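Local coordinates for protein DNA gyrase, B subunit, truncated (Myxococcus xanthus, PDB 3CWV) that probably serves as the ATP-binding subunit of a type II topoisomerase that breaks, passes and rejoins double-stranded DNA, at residues D235-Q240 against V304-P309; C241-C246 against L300-A305; K270-A275 against E330-Q335. All coordinates share one frame; numbering follows the deposited sequence.

Interaction 1. Residues D235-Q240 against V304-P309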
# COMPACT_ATOMS: atom_id res chain seq x y z
N ASP A 235 -7.00 10.20 16.43
CA ASP A 235 -7.93 9.15 16.73
C ASP A 235 -7.49 7.80 16.16
O ASP A 235 -8.30 7.08 15.58
CB ASP A 235 -9.33 9.50 16.19
CG ASP A 235 -10.42 8.89 17.02
OD1 ASP A 235 -10.25 8.86 18.27
OD2 ASP A 235 -11.43 8.43 16.44
N GLY A 236 -6.21 7.45 16.32
CA GLY A 236 -5.70 6.14 15.88
C GLY A 236 -5.31 6.05 14.41
O GLY A 236 -4.87 4.98 13.95
N LEU A 237 -5.46 7.16 13.69
CA LEU A 237 -5.27 7.24 12.24
C LEU A 237 -4.02 8.05 11.95
O LEU A 237 -3.93 9.20 12.40
CB LEU A 237 -6.46 7.96 11.59
CG LEU A 237 -7.84 7.29 11.64
CD1 LEU A 237 -8.80 8.01 10.74
CD2 LEU A 237 -7.74 5.83 11.24
N ARG A 238 -3.09 7.49 11.18
CA ARG A 238 -1.90 8.22 10.79
C ARG A 238 -2.09 8.95 9.47
O ARG A 238 -2.56 8.39 8.49
CB ARG A 238 -0.70 7.29 10.71
CG ARG A 238 0.58 8.01 10.34
CD ARG A 238 1.71 7.00 10.10
NE ARG A 238 3.03 7.62 10.05
CZ ARG A 238 4.16 6.95 9.82
NH1 ARG A 238 4.14 5.64 9.59
NH2 ARG A 238 5.32 7.60 9.79
N VAL A 239 -1.71 10.22 9.45
CA VAL A 239 -1.84 11.01 8.24
C VAL A 239 -0.44 11.44 7.87
O VAL A 239 0.27 11.99 8.70
CB VAL A 239 -2.73 12.23 8.47
CG1 VAL A 239 -2.78 13.13 7.23
CG2 VAL A 239 -4.14 11.78 8.89
N GLN A 240 -0.02 11.12 6.64
CA GLN A 240 1.31 11.48 6.13
C GLN A 240 1.08 12.24 4.85
O GLN A 240 0.27 11.85 4.01
CB GLN A 240 2.14 10.23 5.84
CG GLN A 240 2.38 9.32 7.03
CD GLN A 240 2.92 7.97 6.61
OE1 GLN A 240 2.16 7.05 6.28
NE2 GLN A 240 4.25 7.84 6.62
N VAL A 304 -1.01 12.45 -0.25
CA VAL A 304 -1.70 12.41 1.03
C VAL A 304 -2.13 10.96 1.34
O VAL A 304 -2.91 10.39 0.60
CB VAL A 304 -2.98 13.31 1.01
CG1 VAL A 304 -3.71 13.19 2.35
CG2 VAL A 304 -2.64 14.80 0.66
N ALA A 305 -1.61 10.37 2.42
CA ALA A 305 -1.86 8.97 2.73
C ALA A 305 -2.39 8.87 4.16
O ALA A 305 -1.75 9.37 5.09
CB ALA A 305 -0.56 8.13 2.61
N VAL A 306 -3.55 8.25 4.33
CA VAL A 306 -4.06 8.00 5.68
C VAL A 306 -4.01 6.51 5.92
O VAL A 306 -4.11 5.73 4.99
CB VAL A 306 -5.48 8.62 5.90
CG1 VAL A 306 -6.50 7.99 4.96
CG2 VAL A 306 -5.92 8.50 7.39
N SER A 307 -3.77 6.08 7.16
CA SER A 307 -3.74 4.66 7.40
C SER A 307 -4.32 4.43 8.80
O SER A 307 -4.33 5.35 9.61
CB SER A 307 -2.29 4.15 7.29
OG SER A 307 -1.49 4.59 8.39
N GLY A 308 -4.80 3.21 9.06
CA GLY A 308 -5.37 2.89 10.36
C GLY A 308 -6.04 1.52 10.29
O GLY A 308 -5.97 0.85 9.25
N PRO A 309 -6.71 1.10 11.38
CA PRO A 309 -7.41 -0.19 11.35
C PRO A 309 -8.33 -0.27 10.12
O PRO A 309 -9.01 0.72 9.82
CB PRO A 309 -8.22 -0.18 12.65
CG PRO A 309 -7.39 0.72 13.59
CD PRO A 309 -6.89 1.81 12.67
O HOH W 1 -0.42 6.88 6.81
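The carbonyl oxygen of Arg238 is approached by several groups at once: Ser307 N bonds to it at 2.9 Å, a water can donate to it from another direction, and Val306 CA sends a CA-H...O contact to the same oxygen at 3.2 Å. Strands 237-240 and 304-307 are antiparallel neighbours inside the mixed five-stranded sheet of the second, S5-like domain of GyrB, usually called the transducer domain. Ser307 O takes Arg238 N in return. At the next hydrogen-bonded pair, Gln240 and Ala305 exchange two nearly straight bonds, with an N-H...O angle of 172° from Ala305 N. On the face that carries Arg238, Gln240 and Ser307, the water also lies within bonding distance of Ser307 OG and, at 2.6 Å, of Gln240 OE1; it has more acceptors in reach than protons, so the bonds may be shared. On the other face the non-hydrogen-bonded pair Val239 and Val306 touches through its CG2 methyls, 4.0 Å apart. Val306 CG2 stands anti to its backbone N and lies 3.5 Å from Arg238 O. Just beyond the end of strand 304-307, Gly308 CA lies 3.9 Å from Leu237 CD2. The Arg238 side chain runs extended from CG to NE toward a salt bridge between its NH2 and Asp231 of strand 228-234, and Gln240 NE2 sits 3.3 Å above the plane of its guanidinium, over the centre.

Interaction 2. Residues C241-C246 against L300-A305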
# COMPACT_ATOMS: atom_id res chain seq x y z
N CYS A 241 1.80 13.34 4.69
CA CYS A 241 1.56 14.23 3.59
C CYS A 241 2.89 14.81 3.09
O CYS A 241 3.80 15.07 3.89
CB CYS A 241 0.60 15.33 4.06
SG CYS A 241 0.31 16.56 2.87
N ALA A 242 3.01 15.00 1.78
CA ALA A 242 4.19 15.69 1.20
C ALA A 242 3.72 16.61 0.07
O ALA A 242 2.89 16.22 -0.74
CB ALA A 242 5.20 14.70 0.66
N LEU A 243 4.28 17.82 0.01
CA LEU A 243 3.96 18.75 -1.07
C LEU A 243 5.25 19.31 -1.69
O LEU A 243 6.17 19.71 -0.98
CB LEU A 243 3.07 19.91 -0.58
CG LEU A 243 1.72 19.55 0.06
CD1 LEU A 243 1.86 19.49 1.58
CD2 LEU A 243 0.68 20.61 -0.31
N GLN A 244 5.29 19.38 -3.01
CA GLN A 244 6.49 19.80 -3.72
C GLN A 244 6.08 20.58 -4.95
O GLN A 244 5.44 20.03 -5.85
CB GLN A 244 7.34 18.58 -4.12
CG GLN A 244 8.58 18.95 -4.96
CD GLN A 244 9.57 19.75 -4.16
OE1 GLN A 244 10.11 19.27 -3.17
NE2 GLN A 244 9.79 21.01 -4.55
N TRP A 245 6.45 21.87 -4.98
CA TRP A 245 6.19 22.74 -6.10
C TRP A 245 7.40 22.82 -7.01
O TRP A 245 8.54 22.84 -6.55
CB TRP A 245 5.83 24.15 -5.63
CG TRP A 245 4.43 24.31 -5.15
CD1 TRP A 245 3.33 24.59 -5.90
CD2 TRP A 245 3.98 24.21 -3.80
NE1 TRP A 245 2.22 24.69 -5.10
CE2 TRP A 245 2.59 24.45 -3.80
CE3 TRP A 245 4.61 23.94 -2.58
CZ2 TRP A 245 1.82 24.42 -2.64
CZ3 TRP A 245 3.84 23.92 -1.43
CH2 TRP A 245 2.46 24.15 -1.47
N CYS A 246 7.12 22.84 -8.31
CA CYS A 246 8.12 22.94 -9.35
C CYS A 246 7.63 24.02 -10.30
O CYS A 246 6.45 24.39 -10.25
CB CYS A 246 8.28 21.62 -10.09
SG CYS A 246 8.82 20.24 -9.05
N LEU A 300 2.32 21.76 -8.54
CA LEU A 300 2.35 20.96 -7.30
C LEU A 300 2.29 19.45 -7.54
O LEU A 300 1.41 18.95 -8.24
CB LEU A 300 1.19 21.35 -6.37
CG LEU A 300 1.08 20.60 -5.03
CD1 LEU A 300 2.38 20.70 -4.23
CD2 LEU A 300 -0.09 21.09 -4.20
N THR A 301 3.24 18.73 -6.94
CA THR A 301 3.13 17.30 -6.76
C THR A 301 2.83 17.11 -5.26
O THR A 301 3.65 17.47 -4.41
CB THR A 301 4.41 16.54 -7.18
OG1 THR A 301 4.67 16.77 -8.57
CG2 THR A 301 4.29 15.02 -6.95
N ALA A 302 1.65 16.58 -4.95
CA ALA A 302 1.22 16.39 -3.56
C ALA A 302 0.78 14.93 -3.35
O ALA A 302 0.16 14.31 -4.22
CB ALA A 302 0.08 17.36 -3.21
N ILE A 303 1.13 14.39 -2.19
CA ILE A 303 0.76 13.04 -1.83
C ILE A 303 0.16 13.08 -0.42
O ILE A 303 0.75 13.68 0.49
CB ILE A 303 1.98 12.09 -1.83
CG1 ILE A 303 2.73 12.15 -3.17
CG2 ILE A 303 1.54 10.64 -1.52
CD1 ILE A 303 4.10 11.51 -3.14
N VAL A 304 -1.01 12.45 -0.25
CA VAL A 304 -1.70 12.41 1.03
C VAL A 304 -2.13 10.96 1.34
O VAL A 304 -2.91 10.39 0.60
CB VAL A 304 -2.98 13.31 1.01
CG1 VAL A 304 -3.71 13.19 2.35
CG2 VAL A 304 -2.64 14.80 0.66
N ALA A 305 -1.61 10.37 2.42
CA ALA A 305 -1.86 8.97 2.73
C ALA A 305 -2.39 8.87 4.16
O ALA A 305 -1.75 9.37 5.09
CB ALA A 305 -0.56 8.13 2.61
O HOH W 2 5.61 19.07 -8.98
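Gln244 and Thr301 form the hydrogen-bonded pair near the end of strand 241-245 and the start of strand 300-305, antiparallel neighbours that are the second and third strands across the five-stranded sheet of the S5-like domain. Thr301 N reaches Gln244 O at 2.8 Å along a nearly straight path (174°), while Gln244 N meets Thr301 O with a more bent geometry. Gln244 O also takes a bond from a water that hydrogen-bonds to Thr301 OG1. Ala242 and Ile303 satisfy each other by N-H...O bonds in both directions. Cys241 and Leu243 instead turn their backbone polar groups to strand 228-234, bonding to Phe230 and Val228. Gln244 bends at chi2 (66°), and its NE2 bonds to Trp245 O, 3.0 Å away, and to His224 O. Trp245 N goes to His224 NE2. Its indole NE1 is taken up by Val296 O, and that ring lies against Leu300. Leu300 CG is anti to its backbone N, and CD1 stands over the five-membered ring, 3.9 Å from its centroid and 15° off the normal: a CH-pi contact. The same CD1 touches Gln244 N at 3.4 Å and Leu243 CB at 3.8 Å. Each indole and amide N-H named here therefore has an acceptor although the contact is buried, so the apolar packing of Leu300 against the tryptophan is made without stranding those donors.

Interaction 3. Residues K270-A275 against E330-Q335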
# COMPACT_ATOMS: atom_id res chain seq x y z
N LYS A 270 -9.14 16.71 1.35
CA LYS A 270 -9.80 17.97 1.62
C LYS A 270 -9.31 18.65 2.89
O LYS A 270 -9.21 19.86 2.94
CB LYS A 270 -11.33 17.82 1.64
CG LYS A 270 -11.97 18.00 0.26
CD LYS A 270 -12.47 19.43 0.03
CE LYS A 270 -13.67 19.73 0.93
NZ LYS A 270 -14.57 20.80 0.38
N GLY A 271 -9.01 17.88 3.93
CA GLY A 271 -8.39 18.46 5.11
C GLY A 271 -7.12 19.25 4.76
O GLY A 271 -6.88 20.36 5.29
N VAL A 272 -6.31 18.68 3.87
CA VAL A 272 -5.03 19.27 3.52
C VAL A 272 -5.23 20.49 2.65
O VAL A 272 -4.65 21.53 2.91
CB VAL A 272 -4.07 18.25 2.82
CG1 VAL A 272 -2.74 18.96 2.35
CG2 VAL A 272 -3.73 17.09 3.77
N THR A 273 -6.06 20.38 1.62
CA THR A 273 -6.19 21.48 0.70
C THR A 273 -6.91 22.66 1.36
O THR A 273 -6.57 23.82 1.11
CB THR A 273 -6.92 21.08 -0.58
OG1 THR A 273 -8.25 20.69 -0.25
CG2 THR A 273 -6.19 19.93 -1.28
N GLN A 274 -7.86 22.37 2.24
CA GLN A 274 -8.55 23.42 2.97
C GLN A 274 -7.60 24.15 3.92
O GLN A 274 -7.67 25.38 4.05
CB GLN A 274 -9.78 22.88 3.72
CG GLN A 274 -10.95 22.53 2.75
CD GLN A 274 -11.49 23.76 2.00
OE1 GLN A 274 -11.23 23.95 0.80
NE2 GLN A 274 -12.22 24.61 2.71
N ALA A 275 -6.73 23.38 4.57
CA ALA A 275 -5.72 23.95 5.46
C ALA A 275 -4.75 24.87 4.70
O ALA A 275 -4.41 25.94 5.19
CB ALA A 275 -4.96 22.84 6.19
N GLU A 330 -11.92 17.90 9.21
CA GLU A 330 -11.74 19.02 10.14
C GLU A 330 -10.58 18.80 11.08
O GLU A 330 -9.87 19.74 11.39
CB GLU A 330 -13.01 19.31 10.93
CG GLU A 330 -13.80 20.47 10.34
CD GLU A 330 -12.95 21.73 10.22
OE1 GLU A 330 -12.84 22.26 9.10
OE2 GLU A 330 -12.38 22.18 11.25
N ALA A 331 -10.38 17.56 11.53
CA ALA A 331 -9.21 17.21 12.37
C ALA A 331 -7.88 17.51 11.70
O ALA A 331 -6.96 18.01 12.35
CB ALA A 331 -9.25 15.77 12.76
N ILE A 332 -7.78 17.17 10.41
CA ILE A 332 -6.59 17.46 9.58
C ILE A 332 -6.44 18.96 9.36
O ILE A 332 -5.34 19.49 9.53
CB ILE A 332 -6.68 16.76 8.21
CG1 ILE A 332 -6.61 15.23 8.37
CG2 ILE A 332 -5.57 17.24 7.25
CD1 ILE A 332 -6.82 14.52 7.06
N ARG A 333 -7.53 19.63 8.98
CA ARG A 333 -7.49 21.07 8.74
C ARG A 333 -7.03 21.83 9.97
O ARG A 333 -6.17 22.70 9.87
CB ARG A 333 -8.82 21.63 8.22
CG ARG A 333 -8.67 23.07 7.65
CD ARG A 333 -9.98 23.86 7.67
NE ARG A 333 -10.54 23.90 9.02
CZ ARG A 333 -10.06 24.64 10.02
NH1 ARG A 333 -10.63 24.58 11.21
NH2 ARG A 333 -9.01 25.44 9.84
N LYS A 334 -7.58 21.48 11.14
CA LYS A 334 -7.19 22.11 12.40
C LYS A 334 -5.74 21.86 12.76
O LYS A 334 -5.06 22.76 13.27
CB LYS A 334 -8.09 21.66 13.55
CG LYS A 334 -9.45 22.33 13.54
CD LYS A 334 -10.45 21.61 14.44
CE LYS A 334 -11.84 22.18 14.24
NZ LYS A 334 -12.77 21.68 15.28
N GLN A 335 -5.26 20.65 12.53
CA GLN A 335 -3.86 20.33 12.78
C GLN A 335 -2.94 21.09 11.83
O GLN A 335 -1.90 21.61 12.25
CB GLN A 335 -3.61 18.82 12.61
CG GLN A 335 -2.17 18.37 12.88
CD GLN A 335 -1.89 18.17 14.36
OE1 GLN A 335 -2.80 18.27 15.18
NE2 GLN A 335 -0.64 17.86 14.69
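Helix segments 270-275 and 330-335 run side by side in the same general direction, their axes 7.5 Å apart at closest and crossing at -35°, with Gly271 and Arg333 CA atoms only 4.6 Å from each other. Gly271 allows this approach: Ile332 CG2 lies 3.6 Å from Gly271 C, directly against the backbone, and reaches on to Val272, where the two CG2 methyls meet at 3.9 Å. Arg333 CA makes a long CA-H...O contact with Gly271 O. Arg333 CG, anti to its backbone N (chi1 -166°), is carried up to Ala275 N at 3.7 Å, and CD lies beside Gln274 CB. The arginine chain then bends at chi3 and turns its guanidinium back onto its own helix, where Glu330, one turn earlier, receives it side-on: NE bonds to OE1 at 2.8 Å and NH1 to OE2 at 3.0 Å, on the syn side of both oxygens. An alanine in place of this arginine would remove the arm that packs on Gln274 and Ala275 and would probably leave the Glu330 carboxylate without its charged mate and free to turn. Further along helix 328-345, Leu336 touches both Val272 and Ala275, while Gln274 O bonds to Arg288. Ile332 and Ala331 pack on Phe232 and Trp234 of strand 228-234, and Val272 packs on Val304 and Cys241, so both helices lie on the same sheet.

Overall arrangement
Interactions 1 and 2 are successive lengths of one antiparallel pairing of strands 237-245 and 300-307, their centres about 16 Å apart, with Val304 and Ala305 belonging to both. Interaction 3 joins two helices packed on that sheet, about 13 Å from interaction 1 and 15 Å from interaction 2, centre to centre. Val272 is the common point: its CG2 meets Val304 CG2 at 4.0 Å and its CG1 meets Cys241 SG at 3.9 Å. Ile332 CD1 adds a touch to Val239 CG2 at 4.2 Å. Together they form part of the sheet-and-helix packing of the S5-like domain; in this family the nucleotide pocket belongs chiefly to the separate N-terminal domain.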